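Local coordinates for protein lipid II:glycine glycyltransferase (Staphylococcus aureus, PDB 6SNR) that probably adds the first glycine of the pentaglycine cross-bridge to the lysine of lipid II, taking it from glycyl-tRNA without a ribosome, at residues Met273-Asp276 with Ala277-Lys280; Val242-Glu245 with Leu246-His250. All coordinates share one frame; numbering follows the deposited sequence.

Interaction 1 (Met273-Asp276 with Ala277-Lys280); sequences MIND and AQNK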
loop_
_atom_site.group_PDB
_atom_site.type_symbol
_atom_site.label_atom_id
_atom_site.label_comp_id
_atom_site.label_asym_id
_atom_site.label_seq_id
_atom_site.Cartn_x
_atom_site.Cartn_y
_atom_site.Cartn_z
ATOM N N MET A 273 20.215 -42.013 10.641
ATOM C CA MET A 273 19.149 -41.287 9.971
ATOM C C MET A 273 17.790 -41.703 10.526
ATOM O O MET A 273 16.855 -40.904 10.626
ATOM C CB MET A 273 19.217 -41.509 8.454
ATOM C CG MET A 273 20.539 -41.043 7.838
ATOM S SD MET A 273 20.686 -39.255 7.722
ATOM C CE MET A 273 22.193 -38.902 8.614
ATOM N N ILE A 274 17.698 -42.950 10.954
ATOM C CA ILE A 274 16.476 -43.442 11.596
ATOM C C ILE A 274 16.250 -42.724 12.935
ATOM O O ILE A 274 15.124 -42.312 13.223
ATOM C CB ILE A 274 16.522 -44.980 11.767
ATOM C CG1 ILE A 274 16.406 -45.618 10.371
ATOM C CG2 ILE A 274 15.391 -45.473 12.698
ATOM C CD1 ILE A 274 16.719 -47.087 10.308
ATOM N N ASN A 275 17.304 -42.625 13.724
ATOM C CA ASN A 275 17.218 -41.919 15.020
ATOM C C ASN A 275 16.722 -40.493 14.822
ATOM O O ASN A 275 15.790 -40.046 15.523
ATOM C CB ASN A 275 18.566 -41.925 15.746
ATOM C CG ASN A 275 18.961 -43.317 16.228
ATOM O OD1 ASN A 275 18.136 -44.210 16.290
ATOM N ND2 ASN A 275 20.216 -43.487 16.590
ATOM N N ASP A 276 17.272 -39.811 13.812
ATOM C CA ASP A 276 16.852 -38.438 13.492
ATOM C C ASP A 276 15.353 -38.366 13.157
ATOM O O ASP A 276 14.590 -37.508 13.663
ATOM C CB ASP A 276 17.641 -37.899 12.280
ATOM C CG ASP A 276 19.089 -37.625 12.568
ATOM O OD1 ASP A 276 19.492 -37.632 13.747
ATOM O OD2 ASP A 276 19.837 -37.366 11.556
ATOM N N ALA A 277 14.893 -39.285 12.303
ATOM C CA ALA A 277 13.516 -39.289 11.901
ATOM C C ALA A 277 12.541 -39.645 13.062
ATOM O O ALA A 277 11.482 -39.080 13.193
ATOM C CB ALA A 277 13.313 -40.217 10.718
ATOM N N GLN A 278 12.949 -40.571 13.916
ATOM C CA GLN A 278 12.167 -40.904 15.113
ATOM C C GLN A 278 11.971 -39.658 16.006
ATOM O O GLN A 278 10.894 -39.434 16.553
ATOM C CB GLN A 278 12.866 -41.970 15.958
ATOM C CG GLN A 278 12.864 -43.367 15.338
ATOM C CD GLN A 278 13.761 -44.414 16.040
ATOM O OE1 GLN A 278 14.535 -44.135 17.002
ATOM N NE2 GLN A 278 13.641 -45.639 15.572
ATOM N N ASN A 279 13.057 -38.931 16.208
ATOM C CA ASN A 279 13.006 -37.666 16.986
ATOM C C ASN A 279 12.028 -36.667 16.368
ATOM O O ASN A 279 11.216 -36.066 17.075
ATOM C CB ASN A 279 14.398 -37.062 17.144
ATOM C CG ASN A 279 15.317 -37.899 18.044
ATOM O OD1 ASN A 279 14.850 -38.716 18.863
ATOM N ND2 ASN A 279 16.623 -37.705 17.898
ATOM N N LYS A 280 12.089 -36.517 15.044
ATOM C CA LYS A 280 11.157 -35.654 14.359
ATOM C C LYS A 280 9.715 -36.115 14.488
ATOM O O LYS A 280 8.816 -35.303 14.662
ATOM C CB LYS A 280 11.536 -35.434 12.896
ATOM C CG LYS A 280 12.876 -34.761 12.671
ATOM C CD LYS A 280 13.096 -34.556 11.167
ATOM C CE LYS A 280 14.532 -34.236 10.817
ATOM N NZ LYS A 280 14.649 -34.059 9.341
#
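Gln-278 reaches back one turn to Ile-274 on helix 267-297, the second arm of the antiparallel helical hairpin, a coiled-coil arm as in FemA. With CG turned to the side of the backbone N (chi1 -71°) and the chain straight beyond it, the amide of Gln-278 comes back alongside Ile-274, where NE2 sits 3.4 Å from the methyl CG2. On the way CG of Gln-278 passes 3.3 Å from Ile-274 O, the same carbonyl that accepts the backbone N-H of Gln-278 at 2.9 Å. Ile-274 offers CG2 to the glutamine because that branch is anti to its own backbone N. Its other branch leads away from the 277-280 turn, and the residue packs on Trp-256, Gln-257 and Met-260 of the partner helix 235-262. Ala-277 is buried as well, its CB 3.6 Å from Met-273 O. The polar side chains are more open. Lys-280 is extended to its tip, yet its NZ stays 6.5 Å from OD2 of Asp-276, too far for a salt bridge; any attraction between the two charges would probably be weak. What the two residues do share is the backbone bond from Lys-280 N to Asp-276 O, 3.0 Å long, with CG of Lys-280 lying 3.4 Å from that same oxygen.

Interaction 2 (Val242-Glu245 with Leu246-His250); sequences VNQE and LNELH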
loop_
_atom_site.group_PDB
_atom_site.type_symbol
_atom_site.label_atom_id
_atom_site.label_comp_id
_atom_site.label_asym_id
_atom_site.label_seq_id
_atom_site.Cartn_x
_atom_site.Cartn_y
_atom_site.Cartn_z
ATOM N N VAL A 242 0.802 -31.902 9.327
ATOM C CA VAL A 242 1.618 -32.698 10.262
ATOM C C VAL A 242 1.405 -34.185 9.981
ATOM O O VAL A 242 2.358 -34.935 9.930
ATOM C CB VAL A 242 1.332 -32.337 11.734
ATOM C CG1 VAL A 242 2.018 -33.338 12.688
ATOM C CG2 VAL A 242 1.800 -30.928 12.032
ATOM N N ASN A 243 0.168 -34.588 9.740
ATOM C CA ASN A 243 -0.139 -35.989 9.438
ATOM C C ASN A 243 0.604 -36.461 8.199
ATOM O O ASN A 243 1.118 -37.587 8.147
ATOM C CB ASN A 243 -1.642 -36.191 9.277
ATOM C CG ASN A 243 -2.380 -36.138 10.590
ATOM O OD1 ASN A 243 -1.791 -36.385 11.642
ATOM N ND2 ASN A 243 -3.671 -35.792 10.554
ATOM N N GLN A 244 0.663 -35.597 7.188
ATOM C CA GLN A 244 1.399 -35.927 5.979
ATOM C C GLN A 244 2.889 -36.053 6.269
ATOM O O GLN A 244 3.514 -36.981 5.787
ATOM C CB GLN A 244 1.129 -34.906 4.842
ATOM C CG GLN A 244 2.024 -35.068 3.610
ATOM C CD GLN A 244 1.606 -36.210 2.695
ATOM O OE1 GLN A 244 0.576 -36.132 2.029
ATOM N NE2 GLN A 244 2.415 -37.267 2.643
ATOM N N GLU A 245 3.447 -35.137 7.061
ATOM C CA GLU A 245 4.867 -35.183 7.447
ATOM C C GLU A 245 5.144 -36.472 8.212
ATOM O O GLU A 245 6.165 -37.117 7.966
ATOM C CB GLU A 245 5.292 -33.952 8.276
ATOM C CG GLU A 245 5.426 -32.660 7.454
ATOM C CD GLU A 245 5.770 -31.415 8.279
ATOM O OE1 GLU A 245 6.351 -31.549 9.376
ATOM O OE2 GLU A 245 5.473 -30.276 7.817
ATOM N N LEU A 246 4.235 -36.862 9.102
ATOM C CA LEU A 246 4.405 -38.138 9.843
ATOM C C LEU A 246 4.445 -39.324 8.887
ATOM O O LEU A 246 5.256 -40.223 9.040
ATOM C CB LEU A 246 3.296 -38.345 10.854
ATOM C CG LEU A 246 3.342 -37.392 12.056
ATOM C CD1 LEU A 246 2.036 -37.433 12.832
ATOM C CD2 LEU A 246 4.555 -37.706 12.938
ATOM N N ASN A 247 3.580 -39.317 7.883
ATOM C CA ASN A 247 3.605 -40.401 6.889
ATOM C C ASN A 247 4.914 -40.427 6.140
ATOM O O ASN A 247 5.502 -41.498 5.960
ATOM C CB ASN A 247 2.417 -40.309 5.926
ATOM C CG ASN A 247 1.083 -40.461 6.636
ATOM O OD1 ASN A 247 0.995 -41.068 7.703
ATOM N ND2 ASN A 247 0.028 -39.909 6.040
ATOM N N GLU A 248 5.404 -39.255 5.731
ATOM C CA GLU A 248 6.665 -39.177 5.000
ATOM C C GLU A 248 7.847 -39.643 5.880
ATOM O O GLU A 248 8.758 -40.305 5.390
ATOM C CB GLU A 248 6.893 -37.757 4.467
ATOM C CG GLU A 248 5.899 -37.372 3.370
ATOM C CD GLU A 248 5.957 -35.916 2.948
ATOM O OE1 GLU A 248 6.604 -35.084 3.627
ATOM O OE2 GLU A 248 5.293 -35.588 1.942
ATOM N N LEU A 249 7.821 -39.317 7.180
ATOM C CA LEU A 249 8.924 -39.705 8.065
ATOM C C LEU A 249 8.942 -41.234 8.284
ATOM O O LEU A 249 10.009 -41.850 8.313
ATOM C CB LEU A 249 8.814 -38.967 9.409
ATOM C CG LEU A 249 9.233 -37.499 9.320
ATOM C CD1 LEU A 249 8.629 -36.715 10.476
ATOM C CD2 LEU A 249 10.743 -37.374 9.325
ATOM N N HIS A 250 7.777 -41.833 8.411
ATOM C CA HIS A 250 7.713 -43.285 8.536
ATOM C C HIS A 250 8.214 -43.943 7.257
ATOM O O HIS A 250 8.897 -44.948 7.308
ATOM C CB HIS A 250 6.301 -43.737 8.891
ATOM C CG HIS A 250 5.981 -43.597 10.343
ATOM N ND1 HIS A 250 6.588 -44.363 11.311
ATOM C CD2 HIS A 250 5.112 -42.788 10.995
ATOM C CE1 HIS A 250 6.105 -44.037 12.493
ATOM N NE2 HIS A 250 5.226 -43.065 12.337
#
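Val-242 and Leu-246 run alongside each other in the same direction, with CG1 of the valine 4.1 Å from CD1 of the leucine. This is the close-packed side of the turn. The valine's chi1 of 171° turns CG1 to the carbonyl side, next to the leucine. The leucine also leans over the valine's carbonyl, its CG 3.4 Å from Val-242 O, while its backbone N bonds to that oxygen at 2.8 Å. Further along, Leu-249 does the same, its CG 3.4 Å from Glu-245 O, the acceptor of its own N-H. Successive i to i+4 bonds of this kind mark a regular alpha-helix, here helix 235-262, the first arm of an antiparallel helical hairpin. The apolar side faces the second arm: Val-242 and Leu-246 touch Asn-284, and Leu-249 touches Ile-281. Asn-243 joins the arms by a polar link, its OD1 hydrogen-bonded to Lys-288 NZ. The solvent side is looser. There the exposed Gln-244 bends at chi2 (78°) and turns its amide forward, across the side chain of Glu-248, likewise exposed, so that NE2 comes 3.4 Å from OE2 and 3.6 Å from CG of the glutamate. The amide and carboxylate planes stand 41° apart. Glu-245, which also touches Asn-284, holds its carboxylate away from that of Glu-248, OE2 to OE1 being 6.5 Å.

From the N terminus, the chain leaves strand 226-233 and enters helix 235-262, where interaction 2 comes first; it then turns and runs back along helix 267-297, which carries interaction 1, before strand 302-312 returns it to the same mixed sheet. Each contact spans a single stretch of helix and closes no long loop. The two stand in series, neither nesting nor crossing, with centres about 12 Å apart. They meet across the hairpin, where Leu-249 packs against both Ala-277 and Lys-280. Their buried residues belong to the face that joins the two antiparallel arms, the centre of interaction 2 about 39 Å and that of interaction 1 about 45 Å from the centre of the chain.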